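FBP protein (Leishmania major, PDB 5OEZ) probably hydrolyses fructose 1,6-bisphosphate to fructose 6-phosphate and phosphate, a step of gluconeogenesis, as a magnesium-dependent homotetramer that also binds AMP. Local coordinates at residues V39-R47 with A171-L179. Residues are numbered along the deposited sequence; the frame is centred on the assembly and turned at random.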
loop_
_atom_site.group_PDB
_atom_site.type_symbol
_atom_site.label_atom_id
_atom_site.label_comp_id
_atom_site.label_asym_id
_atom_site.label_seq_id
_atom_site.Cartn_x
_atom_site.Cartn_y
_atom_site.Cartn_z
ATOM N N VAL C 39 13.999 7.919 -4.025
ATOM C CA VAL C 39 13.027 8.565 -3.147
ATOM C C VAL C 39 11.996 7.560 -2.635
ATOM O O VAL C 39 11.643 7.588 -1.454
ATOM C CB VAL C 39 12.382 9.788 -3.827
ATOM C CG1 VAL C 39 11.219 10.345 -3.017
ATOM C CG2 VAL C 39 13.426 10.898 -3.983
ATOM N N LYS C 40 11.551 6.668 -3.510
ATOM C CA LYS C 40 10.551 5.672 -3.128
ATOM C C LYS C 40 11.099 4.647 -2.159
ATOM O O LYS C 40 10.387 4.201 -1.258
ATOM C CB LYS C 40 9.975 4.994 -4.364
ATOM C CG LYS C 40 9.116 5.949 -5.160
ATOM C CD LYS C 40 8.411 5.323 -6.338
ATOM C CE LYS C 40 9.374 4.867 -7.408
ATOM N NZ LYS C 40 8.635 3.955 -8.317
ATOM N N VAL C 41 12.352 4.255 -2.362
ATOM C CA VAL C 41 13.016 3.327 -1.462
ATOM C C VAL C 41 13.170 3.941 -0.070
ATOM O O VAL C 41 12.929 3.281 0.942
ATOM C CB VAL C 41 14.389 2.875 -2.027
ATOM C CG1 VAL C 41 15.217 2.146 -0.970
ATOM C CG2 VAL C 41 14.177 1.964 -3.226
ATOM N N ILE C 42 13.552 5.209 -0.027
ATOM C CA ILE C 42 13.697 5.923 1.255
ATOM C C ILE C 42 12.352 6.084 1.967
ATOM O O ILE C 42 12.266 5.916 3.173
ATOM C CB ILE C 42 14.374 7.287 1.048
ATOM C CG1 ILE C 42 15.821 7.067 0.605
ATOM C CG2 ILE C 42 14.314 8.119 2.321
ATOM C CD1 ILE C 42 16.437 8.265 -0.090
ATOM N N GLU C 43 11.317 6.420 1.207
ATOM C CA GLU C 43 9.956 6.505 1.737
ATOM C C GLU C 43 9.510 5.189 2.393
ATOM O O GLU C 43 8.943 5.222 3.482
ATOM C CB GLU C 43 8.977 6.876 0.616
ATOM C CG GLU C 43 7.680 7.528 1.078
ATOM C CD GLU C 43 6.630 6.563 1.612
ATOM O OE1 GLU C 43 6.615 5.366 1.228
ATOM O OE2 GLU C 43 5.787 7.031 2.409
ATOM N N LYS C 44 9.740 4.057 1.717
ATOM C CA LYS C 44 9.382 2.742 2.259
ATOM C C LYS C 44 9.995 2.559 3.655
ATOM O O LYS C 44 9.297 2.194 4.619
ATOM C CB LYS C 44 9.838 1.607 1.314
ATOM C CG LYS C 44 9.844 0.189 1.899
ATOM C CD LYS C 44 10.939 -0.728 1.332
ATOM C CE LYS C 44 10.623 -1.391 0.020
ATOM N NZ LYS C 44 10.235 -2.818 0.149
ATOM N N ASN C 45 11.290 2.835 3.759
ATOM C CA ASN C 45 12.011 2.690 5.034
ATOM C C ASN C 45 11.510 3.636 6.126
ATOM O O ASN C 45 11.341 3.227 7.275
ATOM C CB ASN C 45 13.512 2.844 4.810
ATOM C CG ASN C 45 14.089 1.672 4.043
ATOM O OD1 ASN C 45 14.197 0.578 4.582
ATOM N ND2 ASN C 45 14.419 1.878 2.778
ATOM N N ILE C 46 11.235 4.882 5.761
ATOM C CA ILE C 46 10.680 5.838 6.709
ATOM C C ILE C 46 9.298 5.390 7.210
ATOM O O ILE C 46 9.032 5.443 8.409
ATOM C CB ILE C 46 10.616 7.259 6.130
ATOM C CG1 ILE C 46 12.034 7.787 5.901
ATOM C CG2 ILE C 46 9.907 8.213 7.087
ATOM C CD1 ILE C 46 12.104 9.023 5.026
ATOM N N ARG C 47 8.416 4.961 6.311
ATOM C CA ARG C 47 7.057 4.543 6.723
ATOM C C ARG C 47 7.050 3.468 7.799
ATOM O O ARG C 47 6.206 3.515 8.697
ATOM C CB ARG C 47 6.251 4.111 5.526
ATOM C CG ARG C 47 4.778 3.693 5.725
ATOM C CD ARG C 47 3.768 4.848 5.947
ATOM N NE ARG C 47 3.862 5.998 5.045
ATOM C CZ ARG C 47 3.095 7.092 5.142
ATOM N NH1 ARG C 47 2.167 7.212 6.098
ATOM N NH2 ARG C 47 3.266 8.090 4.284
ATOM N N ALA C 171 12.695 16.247 -2.094
ATOM C CA ALA C 171 11.588 15.407 -1.687
ATOM C C ALA C 171 11.252 15.686 -0.212
ATOM O O ALA C 171 12.151 15.856 0.603
ATOM C CB ALA C 171 11.937 13.944 -1.890
ATOM N N VAL C 172 9.958 15.738 0.108
ATOM C CA VAL C 172 9.486 15.875 1.483
ATOM C C VAL C 172 8.752 14.602 1.847
ATOM O O VAL C 172 7.802 14.233 1.171
ATOM C CB VAL C 172 8.462 16.999 1.647
ATOM C CG1 VAL C 172 8.368 17.417 3.110
ATOM C CG2 VAL C 172 8.811 18.171 0.787
ATOM N N TYR C 173 9.187 13.952 2.915
ATOM C CA TYR C 173 8.559 12.746 3.421
ATOM C C TYR C 173 7.712 13.132 4.630
ATOM O O TYR C 173 8.214 13.274 5.737
ATOM C CB TYR C 173 9.626 11.717 3.811
ATOM C CG TYR C 173 10.672 11.454 2.745
ATOM C CD1 TYR C 173 10.431 10.551 1.700
ATOM C CD2 TYR C 173 11.914 12.106 2.776
ATOM C CE1 TYR C 173 11.388 10.326 0.717
ATOM C CE2 TYR C 173 12.874 11.882 1.794
ATOM C CZ TYR C 173 12.613 10.988 0.766
ATOM O OH TYR C 173 13.571 10.739 -0.194
ATOM N N GLY C 174 6.429 13.359 4.382
ATOM C CA GLY C 174 5.434 13.607 5.425
ATOM C C GLY C 174 4.263 12.666 5.217
ATOM O O GLY C 174 4.451 11.531 4.760
ATOM N N SER C 175 3.052 13.123 5.548
ATOM C CA SER C 175 1.835 12.282 5.386
ATOM C C SER C 175 1.592 11.986 3.917
ATOM O O SER C 175 1.081 10.937 3.583
ATOM C CB SER C 175 0.600 12.906 6.048
ATOM O OG SER C 175 0.592 14.320 5.919
ATOM N N ALA C 176 1.987 12.917 3.051
ATOM C CA ALA C 176 2.204 12.631 1.650
ATOM C C ALA C 176 3.706 12.727 1.378
ATOM O O ALA C 176 4.451 13.279 2.174
ATOM C CB ALA C 176 1.447 13.623 0.797
ATOM N N THR C 177 4.131 12.185 0.245
ATOM C CA THR C 177 5.495 12.304 -0.236
ATOM C C THR C 177 5.465 13.212 -1.475
ATOM O O THR C 177 4.829 12.869 -2.468
ATOM C CB THR C 177 6.062 10.933 -0.586
ATOM O OG1 THR C 177 5.888 10.070 0.540
ATOM C CG2 THR C 177 7.541 11.007 -0.945
ATOM N N ASN C 178 6.116 14.374 -1.379
ATOM C CA ASN C 178 6.159 15.360 -2.445
ATOM C C ASN C 178 7.515 15.407 -3.063
ATOM O O ASN C 178 8.501 15.137 -2.399
ATOM C CB ASN C 178 5.866 16.724 -1.904
ATOM C CG ASN C 178 4.469 16.829 -1.336
ATOM O OD1 ASN C 178 4.278 17.197 -0.172
ATOM N ND2 ASN C 178 3.485 16.524 -2.157
ATOM N N LEU C 179 7.550 15.712 -4.353
ATOM C CA LEU C 179 8.781 15.922 -5.077
ATOM C C LEU C 179 8.635 17.223 -5.829
ATOM O O LEU C 179 7.719 17.377 -6.629
ATOM C CB LEU C 179 9.064 14.759 -6.030
ATOM C CG LEU C 179 10.502 14.631 -6.536
ATOM C CD1 LEU C 179 10.811 13.178 -6.845
ATOM C CD2 LEU C 179 10.751 15.499 -7.759
#
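Helix segment 39-47, with V39 level with A171 and E43 with Y173, lies over the hairpin 171-179, nearly parallel to strand 171-173 (15°) with the short axes 9.9 Å apart. It runs roughly antiparallel to the return strand 177-179. Y173 gives the largest share of the buried surface. Its CG lies anti to the backbone carbonyl carbon (chi1 -50°), and the ring stands up from the sheet against the helix. I42 and I46, one helical turn apart, make CH-pi contacts over the same face of the ring. I42 CG2 lies 4.1 Å from the centroid of the Y173 ring. I46 CD1 lies 4.0 Å from that centroid and is nearest Y173 CG (3.6 Å), at the CB end. V39 CG1 meets the hydroxyl end obliquely from the other side of the ring plane. The same V39 CG1 packs on A171 CB at 3.8 Å. On the return strand, T177 OG1 sits 3.2 Å from E43 CG, a packing contact without a hydrogen bond. The E43 chain bends at chi2 (-80°). Within the helix, R47, which is poorly ordered, forms a salt bridge from NH2 to E43 OE2 (3.3 Å) with weak hydrogen bonding. R47 NH2 also has S175 O at the guanidinium edge (3.7 Å), with no hydrogen bond. Beyond the segments, Y173 OH bonds to S134 OG on the neighbouring strand, and helix 72-87 covers I42 and I46. I46 also lies near L120, which binds manganese in another structure of this protein, and helix 27-47 starts with AMP-binding D27, F28 and T29. Helix and sheet thus meet chiefly through apolar and CH-pi contacts, with E43 and R47 forming a polar fringe toward the turn, while the buried tyrosine hydroxyl is satisfied within the sheet.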